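Local coordinates for protein tumor necrosis factor receptor superfamily member 16 (Rattus norvegicus, PDB 1SG1) that probably binds nerve growth factor and other neurotrophins at the cell surface through the cysteine-rich repeats of its extracellular part, at residues C[10-16]-C[29-34]; C[60-66]-C[78-82]. All coordinates share one frame; numbering follows the deposited sequence.

Contact 1. Residues C[10-16]-C[29-34]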
loop_
_atom_site.group_PDB
_atom_site.type_symbol
_atom_site.label_atom_id
_atom_site.label_comp_id
_atom_site.label_asym_id
_atom_site.label_seq_id
_atom_site.Cartn_x
_atom_site.Cartn_y
_atom_site.Cartn_z
ATOM N N THR C 10 15.336 19.329 -37.855
ATOM C CA THR C 10 16.092 20.501 -37.477
ATOM C C THR C 10 16.152 21.361 -38.726
ATOM O O THR C 10 15.774 20.907 -39.804
ATOM C CB THR C 10 17.502 20.136 -37.043
ATOM O OG1 THR C 10 18.114 21.292 -36.454
ATOM C CG2 THR C 10 18.325 19.658 -38.241
ATOM N N HIS C 11 16.623 22.593 -38.588
ATOM C CA HIS C 11 16.702 23.495 -39.731
ATOM C C HIS C 11 17.458 22.974 -40.953
ATOM O O HIS C 11 17.426 23.607 -42.003
ATOM C CB HIS C 11 17.295 24.838 -39.304
ATOM C CG HIS C 11 16.322 25.728 -38.596
ATOM N ND1 HIS C 11 16.631 27.011 -38.211
ATOM C CD2 HIS C 11 15.047 25.509 -38.191
ATOM C CE1 HIS C 11 15.591 27.549 -37.597
ATOM N NE2 HIS C 11 14.619 26.656 -37.571
ATOM N N SER C 12 18.120 21.828 -40.836
ATOM C CA SER C 12 18.867 21.293 -41.968
ATOM C C SER C 12 18.539 19.851 -42.360
ATOM O O SER C 12 19.368 19.158 -42.962
ATOM C CB SER C 12 20.368 21.418 -41.709
ATOM O OG SER C 12 20.741 20.686 -40.562
ATOM N N GLY C 13 17.338 19.395 -42.024
ATOM C CA GLY C 13 16.957 18.048 -42.395
ATOM C C GLY C 13 17.332 16.939 -41.432
ATOM O O GLY C 13 17.233 15.761 -41.785
ATOM N N GLU C 14 17.814 17.320 -40.244
ATOM C CA GLU C 14 18.140 16.275 -39.279
ATOM C C GLU C 14 16.901 15.949 -38.466
ATOM O O GLU C 14 16.179 16.845 -38.024
ATOM C CB GLU C 14 19.252 16.705 -38.325
ATOM C CG GLU C 14 20.639 16.692 -38.924
ATOM C CD GLU C 14 20.917 17.903 -39.786
ATOM O OE1 GLU C 14 20.213 18.091 -40.801
ATOM O OE2 GLU C 14 21.845 18.671 -39.445
ATOM N N CYS C 15 16.658 14.658 -38.280
ATOM C CA CYS C 15 15.511 14.199 -37.512
ATOM C C CYS C 15 15.788 14.452 -36.038
ATOM O O CYS C 15 16.584 13.749 -35.415
ATOM C CB CYS C 15 15.265 12.707 -37.757
ATOM S SG CYS C 15 13.861 11.973 -36.858
ATOM N N CYS C 16 15.137 15.473 -35.493
ATOM C CA CYS C 16 15.302 15.835 -34.096
ATOM C C CYS C 16 15.327 14.595 -33.213
ATOM O O CYS C 16 14.568 13.651 -33.433
ATOM C CB CYS C 16 14.148 16.732 -33.670
ATOM S SG CYS C 16 14.172 18.326 -34.548
ATOM N N CYS C 29 13.807 21.684 -30.517
ATOM C CA CYS C 29 14.667 21.613 -31.680
ATOM C C CYS C 29 14.182 22.567 -32.768
ATOM O O CYS C 29 13.042 22.497 -33.228
ATOM C CB CYS C 29 14.744 20.186 -32.223
ATOM S SG CYS C 29 13.334 19.627 -33.231
ATOM N N GLY C 30 15.074 23.479 -33.135
ATOM C CA GLY C 30 14.815 24.460 -34.176
ATOM C C GLY C 30 16.125 24.564 -34.939
ATOM O O GLY C 30 16.476 23.680 -35.735
ATOM N N ALA C 31 16.883 25.613 -34.657
ATOM C CA ALA C 31 18.163 25.784 -35.309
ATOM C C ALA C 31 19.090 24.600 -34.981
ATOM O O ALA C 31 19.951 24.231 -35.782
ATOM C CB ALA C 31 18.795 27.088 -34.870
ATOM N N ASN C 32 18.892 23.988 -33.815
ATOM C CA ASN C 32 19.745 22.880 -33.394
ATOM C C ASN C 32 18.969 21.600 -33.036
ATOM O O ASN C 32 17.740 21.577 -33.029
ATOM C CB ASN C 32 20.612 23.340 -32.204
ATOM C CG ASN C 32 21.292 24.699 -32.450
ATOM O OD1 ASN C 32 22.418 24.768 -32.946
ATOM N ND2 ASN C 32 20.596 25.781 -32.109
ATOM N N GLN C 33 19.723 20.546 -32.734
ATOM C CA GLN C 33 19.206 19.215 -32.395
ATOM C C GLN C 33 17.974 19.061 -31.499
ATOM O O GLN C 33 16.877 18.843 -32.000
ATOM C CB GLN C 33 20.332 18.367 -31.799
ATOM C CG GLN C 33 20.865 17.279 -32.716
ATOM C CD GLN C 33 19.770 16.373 -33.257
ATOM O OE1 GLN C 33 18.759 16.130 -32.593
ATOM N NE2 GLN C 33 19.975 15.854 -34.466
ATOM N N THR C 34 18.192 19.105 -30.185
ATOM C CA THR C 34 17.164 18.974 -29.138
ATOM C C THR C 34 17.914 18.897 -27.828
ATOM O O THR C 34 18.865 18.119 -27.710
ATOM C CB THR C 34 16.377 17.653 -29.175
ATOM O OG1 THR C 34 15.645 17.549 -30.392
ATOM C CG2 THR C 34 15.391 17.593 -28.007
#

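Contact 2. Residues C[60-66]-C[78-82]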
loop_
_atom_site.group_PDB
_atom_site.type_symbol
_atom_site.label_atom_id
_atom_site.label_comp_id
_atom_site.label_asym_id
_atom_site.label_seq_id
_atom_site.Cartn_x
_atom_site.Cartn_y
_atom_site.Cartn_z
ATOM N N GLU C 60 -0.461 17.262 -7.801
ATOM C CA GLU C 60 -0.442 17.348 -6.347
ATOM C C GLU C 60 -1.814 17.071 -5.764
ATOM O O GLU C 60 -2.829 17.490 -6.307
ATOM C CB GLU C 60 -0.023 18.727 -5.876
ATOM C CG GLU C 60 1.218 19.292 -6.494
ATOM C CD GLU C 60 1.672 20.509 -5.734
ATOM O OE1 GLU C 60 0.795 21.342 -5.400
ATOM O OE2 GLU C 60 2.888 20.630 -5.469
ATOM N N CYS C 61 -1.831 16.374 -4.639
ATOM C CA CYS C 61 -3.071 16.044 -3.978
ATOM C C CYS C 61 -3.423 17.217 -3.085
ATOM O O CYS C 61 -2.697 17.547 -2.148
ATOM C CB CYS C 61 -2.895 14.771 -3.160
ATOM S SG CYS C 61 -2.107 13.395 -4.063
ATOM N N LEU C 62 -4.546 17.857 -3.391
ATOM C CA LEU C 62 -4.971 19.015 -2.641
ATOM C C LEU C 62 -6.208 18.709 -1.834
ATOM O O LEU C 62 -6.982 17.863 -2.221
ATOM C CB LEU C 62 -5.239 20.163 -3.624
ATOM C CG LEU C 62 -4.222 20.258 -4.781
ATOM C CD1 LEU C 62 -4.713 21.257 -5.815
ATOM C CD2 LEU C 62 -2.843 20.656 -4.260
ATOM N N GLY C 63 -6.373 19.393 -0.704
ATOM C CA GLY C 63 -7.553 19.220 0.141
ATOM C C GLY C 63 -7.743 17.868 0.812
ATOM O O GLY C 63 -6.899 17.410 1.596
ATOM N N LEU C 64 -8.885 17.253 0.516
ATOM C CA LEU C 64 -9.244 15.944 1.038
ATOM C C LEU C 64 -8.594 14.851 0.195
ATOM O O LEU C 64 -8.826 13.665 0.423
ATOM C CB LEU C 64 -10.759 15.743 0.996
ATOM C CG LEU C 64 -11.635 16.491 1.996
ATOM C CD1 LEU C 64 -13.098 16.131 1.766
ATOM C CD2 LEU C 64 -11.206 16.144 3.423
ATOM N N GLN C 65 -7.793 15.246 -0.790
ATOM C CA GLN C 65 -7.137 14.278 -1.665
ATOM C C GLN C 65 -5.838 13.821 -1.037
ATOM O O GLN C 65 -5.095 14.634 -0.498
ATOM C CB GLN C 65 -6.863 14.907 -3.033
ATOM C CG GLN C 65 -8.103 15.055 -3.899
ATOM C CD GLN C 65 -8.530 13.737 -4.486
ATOM O OE1 GLN C 65 -9.720 13.479 -4.690
ATOM N NE2 GLN C 65 -7.551 12.884 -4.774
ATOM N N SER C 66 -5.565 12.522 -1.106
ATOM C CA SER C 66 -4.345 11.984 -0.541
ATOM C C SER C 66 -3.537 11.162 -1.540
ATOM O O SER C 66 -4.063 10.508 -2.440
ATOM C CB SER C 66 -4.660 11.125 0.683
ATOM O OG SER C 66 -5.329 9.941 0.297
ATOM N N VAL C 78 -0.451 9.839 -8.233
ATOM C CA VAL C 78 -1.862 9.552 -8.266
ATOM C C VAL C 78 -2.443 9.911 -6.897
ATOM O O VAL C 78 -1.824 9.681 -5.869
ATOM C CB VAL C 78 -2.139 8.086 -8.631
ATOM C CG1 VAL C 78 -3.591 7.932 -8.963
ATOM C CG2 VAL C 78 -1.289 7.668 -9.837
ATOM N N CYS C 79 -3.628 10.520 -6.925
ATOM C CA CYS C 79 -4.325 10.962 -5.736
ATOM C C CYS C 79 -5.715 10.379 -5.600
ATOM O O CYS C 79 -6.447 10.292 -6.564
ATOM C CB CYS C 79 -4.475 12.470 -5.747
ATOM S SG CYS C 79 -2.953 13.437 -5.913
ATOM N N ARG C 80 -6.085 10.000 -4.385
ATOM C CA ARG C 80 -7.412 9.454 -4.126
ATOM C C ARG C 80 -7.981 10.132 -2.890
ATOM O O ARG C 80 -7.246 10.766 -2.142
ATOM C CB ARG C 80 -7.331 7.938 -3.913
ATOM C CG ARG C 80 -7.397 7.143 -5.214
ATOM C CD ARG C 80 -7.610 5.643 -4.972
ATOM N NE ARG C 80 -6.362 4.886 -4.896
ATOM C CZ ARG C 80 -6.027 4.096 -3.883
ATOM N NH1 ARG C 80 -6.842 3.955 -2.845
ATOM N NH2 ARG C 80 -4.881 3.432 -3.915
ATOM N N CYS C 81 -9.281 10.034 -2.676
ATOM C CA CYS C 81 -9.861 10.641 -1.483
ATOM C C CYS C 81 -9.308 9.965 -0.234
ATOM O O CYS C 81 -9.197 8.744 -0.183
ATOM C CB CYS C 81 -11.385 10.512 -1.494
ATOM S SG CYS C 81 -12.193 11.579 -2.724
ATOM N N ALA C 82 -8.954 10.771 0.760
ATOM C CA ALA C 82 -8.417 10.285 2.035
ATOM C C ALA C 82 -9.215 9.122 2.665
ATOM O O ALA C 82 -10.339 8.816 2.260
ATOM C CB ALA C 82 -8.320 11.449 3.024
#

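Contact 1. Residues C[10-16]-C[29-34]
Thr10 and His11 both hold on to the carbonyl oxygen of Gly30, and that shared acceptor pins the turn 10-13 to the loop 29-34. Thr10 OG1 donates to Gly30 O over 3.0 Å, while His11 N reaches the same Gly30 O at 3.1 Å from the opposite face of the carbonyl plane, with an N-H...O angle of 150°. Two donors thus fix how the Gly30 peptide is turned. The hydroxyl gets there because OG1 stands anti to Thr10 N (chi1 -170°), and Thr10 OG1 also lies 3.5 Å from Asn32 O. A valine here would probably leave Gly30 O with the His11 amide alone and bring a methyl against the carbonyls of 30-32.

Followed outward from CB, His11 lies along the backbone at Gly30 and Ala31. CB and CG pass Gly30 O, His11 CD2 sits 3.4 Å from Gly30 O, and NE2 and CE1 face the Gly30-Ala31 peptide, whose Ala31 N lies over the ring centre. On the other branch His11 ND1 comes to 3.5 Å from Ala31 CA, which makes a CH-pi contact with the same face.

Deeper in, Cys16 SG and Cys29 SG form a disulfide with chi3 near 87°, and Thr34 OG1 rests 3.7 Å from Cys16 CB while bonding to Lys17 O. The bent chain of Gln33 brings its amide back beside Glu14 CB and Cys16, with OE1 taken by the amide of Lys17. Cys15 turns away to Cys4, forming the 1-2 bridge beside the 3-5 bridge Cys16-Cys29 in the 1-2, 3-5, 4-6 disulfide pattern of the cysteine-rich repeats of the TNF receptor superfamily.

Contact 2. Residues C[60-66]-C[78-82]
Cys61 and Cys79 meet because each places its SG beside its own backbone N, anti to the carbonyl carbon (chi1 -49° and -56°), and Cys61 SG joins Cys79 SG at 2.0 Å. The disulfide ties the loop ahead of the type II' turn 62-65 to the strand 78-81. Ser66 has the other telling torsion: OG sits between its backbone N and carbonyl carbon (chi1 69°), and from there it turns back over the neighbouring strand.

That strand pairing is antiparallel. Ser66 and Arg80 form the hydrogen-bonded pair: Ser66 N donates almost straight to Arg80 O at 2.6 Å, and Arg80 N returns a bond to Ser66 O at 2.9 Å. Ser66 OG adds a second donor to Arg80 O, 3.2 Å away and well above the carbonyl plane. At the turn, Ala82 N bonds to Leu64 O at 2.9 Å, carrying the pairing beyond the non-hydrogen-bonded pair Gln65 and Cys81.

The bent side chain of Gln65 lays its amide against the other strand. Gln65 NE2 packs 3.3 Å from Cys79 CB, while Gln65 OE1 lies 3.7 Å from Cys81 SG. The amide thus lies across two cysteines of different disulfides, by packing and not by hydrogen bonds to the strand, since Cys81 is bonded to Cys94; Gln65 and Leu64 also touch Cys94.

Backbone bonds set the register of the hairpin here, and the covalent bridge closes the loop beside it. With hydrogen bonds and sulfur linkages sharing the work, the junction is likely to keep its shape with little hydrophobic core.

Overall arrangement
From the N terminus, the chain first runs through 10-16, passes strand 23-27 and returns at 29-34, where contact 1 closes a short loop near one end of the elongated receptor. It then travels on through strands 35-38, 44-45 and 56-57 before contact 2 opens at 60-66; strand 65-69 turns back into 78-81 and completes that second closure near the middle of the chain. The two loops follow in series, neither nested nor crossed. The centres of contact 1 and contact 2 lie about 41 Å apart, their nearest atoms about 26 Å. Contact 1 therefore braces the N-terminal end, whereas contact 2 pairs the two strands of a hairpin that the Cys81-Cys94 disulfide ties to strand 94-96.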